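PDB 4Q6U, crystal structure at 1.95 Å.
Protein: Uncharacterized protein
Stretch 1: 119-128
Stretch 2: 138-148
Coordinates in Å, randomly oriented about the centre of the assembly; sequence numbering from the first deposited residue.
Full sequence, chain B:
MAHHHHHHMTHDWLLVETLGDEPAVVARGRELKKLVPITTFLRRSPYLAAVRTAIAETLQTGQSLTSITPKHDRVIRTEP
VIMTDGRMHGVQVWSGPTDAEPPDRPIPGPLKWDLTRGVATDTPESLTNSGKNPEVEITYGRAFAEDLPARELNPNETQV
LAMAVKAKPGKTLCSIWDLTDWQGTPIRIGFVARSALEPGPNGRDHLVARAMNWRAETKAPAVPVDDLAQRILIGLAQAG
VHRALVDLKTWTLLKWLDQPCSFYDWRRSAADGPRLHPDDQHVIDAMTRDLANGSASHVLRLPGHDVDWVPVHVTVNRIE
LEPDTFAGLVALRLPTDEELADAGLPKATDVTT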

# COMPACT_ATOMS: atom_id res chain seq x y z
N VAL B 119 -22.12 12.61 10.15
CA VAL B 119 -21.68 13.11 11.45
C VAL B 119 -21.31 11.97 12.42
O VAL B 119 -22.00 10.96 12.49
CB VAL B 119 -22.77 14.01 12.10
CG1 VAL B 119 -22.39 14.41 13.52
CG2 VAL B 119 -23.03 15.25 11.24
N ALA B 120 -20.21 12.14 13.15
CA ALA B 120 -19.76 11.15 14.11
C ALA B 120 -20.11 11.56 15.54
O ALA B 120 -20.14 12.74 15.89
CB ALA B 120 -18.25 10.94 13.99
N THR B 121 -20.37 10.55 16.37
CA THR B 121 -20.58 10.75 17.79
C THR B 121 -19.58 9.83 18.49
O THR B 121 -19.63 8.61 18.31
CB THR B 121 -22.02 10.42 18.19
OG1 THR B 121 -22.91 11.05 17.26
CG2 THR B 121 -22.33 10.89 19.62
N ASP B 122 -18.65 10.41 19.24
CA ASP B 122 -17.69 9.59 19.99
C ASP B 122 -18.04 9.59 21.46
O ASP B 122 -19.08 10.12 21.84
CB ASP B 122 -16.26 10.10 19.81
CG ASP B 122 -15.65 9.65 18.50
OD1 ASP B 122 -16.13 10.14 17.46
OD2 ASP B 122 -14.71 8.83 18.52
N THR B 123 -17.15 9.00 22.26
CA THR B 123 -17.27 8.98 23.72
C THR B 123 -15.93 9.39 24.32
O THR B 123 -14.91 9.36 23.62
CB THR B 123 -17.68 7.58 24.24
OG1 THR B 123 -16.75 6.61 23.78
CG2 THR B 123 -19.07 7.21 23.76
N PRO B 124 -15.90 9.80 25.60
CA PRO B 124 -14.62 9.99 26.28
C PRO B 124 -13.70 8.78 26.14
O PRO B 124 -12.49 8.92 25.92
CB PRO B 124 -15.04 10.20 27.75
CG PRO B 124 -16.38 10.86 27.63
CD PRO B 124 -17.04 10.26 26.42
N GLU B 125 -14.29 7.59 26.26
CA GLU B 125 -13.54 6.35 26.13
C GLU B 125 -12.95 6.18 24.72
O GLU B 125 -11.76 5.87 24.57
CB GLU B 125 -14.43 5.16 26.50
CG GLU B 125 -14.80 5.07 27.99
CD GLU B 125 -15.88 6.05 28.42
OE1 GLU B 125 -16.57 6.62 27.54
OE2 GLU B 125 -16.04 6.25 29.64
N SER B 126 -13.76 6.40 23.69
CA SER B 126 -13.27 6.19 22.33
C SER B 126 -12.21 7.23 21.96
O SER B 126 -11.25 6.95 21.23
CB SER B 126 -14.43 6.22 21.32
OG SER B 126 -14.82 7.55 20.98
N LEU B 127 -12.36 8.43 22.51
CA LEU B 127 -11.41 9.51 22.29
C LEU B 127 -10.10 9.26 23.01
O LEU B 127 -9.02 9.44 22.44
CB LEU B 127 -12.02 10.85 22.73
CG LEU B 127 -13.10 11.39 21.81
CD1 LEU B 127 -13.73 12.62 22.42
CD2 LEU B 127 -12.54 11.70 20.43
N THR B 128 -10.19 8.82 24.26
CA THR B 128 -9.00 8.49 25.04
C THR B 128 -8.21 7.36 24.40
O THR B 128 -6.99 7.46 24.25
CB THR B 128 -9.36 8.09 26.48
OG1 THR B 128 -9.87 9.23 27.16
CG2 THR B 128 -8.13 7.56 27.21
N ILE B 138 -14.58 17.56 21.90
CA ILE B 138 -16.03 17.52 21.81
C ILE B 138 -16.48 16.15 21.33
O ILE B 138 -15.98 15.66 20.32
CB ILE B 138 -16.56 18.60 20.85
CG1 ILE B 138 -16.24 19.99 21.39
CG2 ILE B 138 -18.06 18.46 20.65
CD1 ILE B 138 -16.55 21.10 20.39
N THR B 139 -17.43 15.55 22.03
CA THR B 139 -17.85 14.19 21.70
C THR B 139 -18.86 14.11 20.55
O THR B 139 -18.88 13.12 19.81
CB THR B 139 -18.45 13.48 22.92
OG1 THR B 139 -19.49 14.31 23.51
CG2 THR B 139 -17.36 13.22 23.95
N TYR B 140 -19.70 15.13 20.40
CA TYR B 140 -20.78 15.12 19.42
C TYR B 140 -20.54 16.08 18.26
O TYR B 140 -19.73 16.99 18.35
CB TYR B 140 -22.12 15.45 20.09
CG TYR B 140 -22.16 16.82 20.75
CD1 TYR B 140 -22.51 17.95 20.02
CD2 TYR B 140 -21.86 16.97 22.10
CE1 TYR B 140 -22.56 19.20 20.61
CE2 TYR B 140 -21.90 18.22 22.70
CZ TYR B 140 -22.25 19.33 21.95
OH TYR B 140 -22.29 20.57 22.54
N GLY B 141 -21.26 15.86 17.16
CA GLY B 141 -21.19 16.75 16.01
C GLY B 141 -19.83 16.75 15.32
O GLY B 141 -19.43 17.75 14.72
N ARG B 142 -19.12 15.62 15.39
CA ARG B 142 -17.77 15.52 14.85
C ARG B 142 -17.79 15.21 13.36
O ARG B 142 -18.60 14.41 12.90
CB ARG B 142 -16.97 14.42 15.59
CG ARG B 142 -16.81 14.66 17.10
CD ARG B 142 -16.24 13.41 17.81
NE ARG B 142 -14.90 13.07 17.34
CZ ARG B 142 -13.79 13.72 17.69
NH1 ARG B 142 -13.85 14.75 18.52
NH2 ARG B 142 -12.61 13.33 17.21
N ALA B 143 -16.89 15.85 12.61
CA ALA B 143 -16.66 15.45 11.23
C ALA B 143 -15.93 14.12 11.24
O ALA B 143 -15.15 13.84 12.17
CB ALA B 143 -15.86 16.51 10.48
N PHE B 144 -16.19 13.30 10.23
CA PHE B 144 -15.46 12.04 10.08
C PHE B 144 -13.95 12.32 10.08
O PHE B 144 -13.17 11.54 10.61
CB PHE B 144 -15.86 11.31 8.80
CG PHE B 144 -17.30 10.87 8.76
CD1 PHE B 144 -18.06 10.76 9.92
CD2 PHE B 144 -17.91 10.57 7.55
CE1 PHE B 144 -19.39 10.36 9.88
CE2 PHE B 144 -19.24 10.16 7.50
CZ PHE B 144 -19.98 10.05 8.67
N ALA B 145 -13.55 13.45 9.51
CA ALA B 145 -12.12 13.77 9.42
C ALA B 145 -11.50 14.09 10.79
O ALA B 145 -10.28 14.23 10.90
CB ALA B 145 -11.90 14.96 8.43
N GLU B 146 -12.33 14.19 11.84
CA GLU B 146 -11.81 14.38 13.20
C GLU B 146 -11.52 13.03 13.88
O GLU B 146 -10.82 12.97 14.90
CB GLU B 146 -12.80 15.20 14.06
CG GLU B 146 -13.03 16.63 13.52
CD GLU B 146 -13.98 17.46 14.38
OE1 GLU B 146 -15.17 17.56 14.01
OE2 GLU B 146 -13.54 18.04 15.40
N ASP B 147 -12.07 11.95 13.33
CA ASP B 147 -11.84 10.61 13.87
C ASP B 147 -10.74 9.88 13.09
O ASP B 147 -10.09 8.98 13.61
CB ASP B 147 -13.14 9.80 13.83
CG ASP B 147 -14.10 10.19 14.95
OD1 ASP B 147 -13.81 11.19 15.65
OD2 ASP B 147 -15.13 9.50 15.12
N LEU B 148 -10.53 10.26 11.84
CA LEU B 148 -9.44 9.70 11.05
C LEU B 148 -8.21 10.59 11.20
O LEU B 148 -8.34 11.80 11.37
CB LEU B 148 -9.86 9.58 9.58
CG LEU B 148 -11.04 8.65 9.33
CD1 LEU B 148 -11.45 8.69 7.86
CD2 LEU B 148 -10.70 7.22 9.74
O HOH W 1 -23.23 13.94 17.32

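Short antiparallel contacts often rest on a few backbone hydrogen bonds, with one long polar side chain tying the pieces together from within. The contact between residues 119-128 and 138-148 is a compact example, burying 576 Å² in all, and the three largest single shares belong to Thr 139, Arg 142 and Ala 120.

Ala 120 and Arg 142 form a single antiparallel bridge of the hydrogen-bonded kind. Ala 120 N donates to Arg 142 O at 2.8 Å, almost linearly (175°), and Arg 142 N returns a bond to Ala 120 O at 3.1 Å. The small methyl of Ala 120 points toward the second stretch, where its CB lies 4.1 Å from Phe 144 CD1 and 3.6 Å from Asp 147 OD2. The methyl thus has both the ring of Phe 144 and the carboxylate of Asp 147 close by.

Thr 139 extends the pairing beyond the bridge, but chiefly through its carbonyl. Asp 122 N donates to Thr 139 O at 2.8 Å, and the same oxygen receives a CA-H...O contact from Thr 121 CA at 3.5 Å. Its methyl serves a different purpose: Thr 139 CG2 packs 3.9 Å from Pro 124 CD and 4.0 Å from Leu 127 CD1, bringing the start of the helix into the contact. Between Thr 139 and Arg 142 in sequence lies Gly 141, whose positive phi by itself favours glycine; its N donates to a water that also lies 2.9 Å from Thr 121 OG1. The water thus links the two stretches where the backbones do not pair directly.

Arg 142 shows how one buried charge can organise its surroundings. Its NE donates to Asp 147 OD1 at 2.8 Å within a salt bridge, and NH2 reaches the same oxygen at 2.9 Å. A second salt bridge crosses to the first stretch, with Asp 122 OD1 3.2 Å from Arg 142 NE. Arg 142 NH1 donates to Ile 138 O at 2.9 Å, while Leu 127 CD2 covers one face of the guanidinium, 3.6 Å from Arg 142 NH2. Polar atoms thus meet the group's donors, and a hydrocarbon lies over its flat surface.

The two acids converge closely on this arginine. Asp 122 OD1 and Asp 147 OD2 are only 2.6 Å apart, a separation at which one acid group probably carries a proton. The other oxygen of Asp 122, OD2, accepts from Ser 126 OG at 2.8 Å. Ser 126 N in turn donates to Thr 123 OG1 at 3.0 Å, capping the helix, so the charged cluster is connected to the helix start.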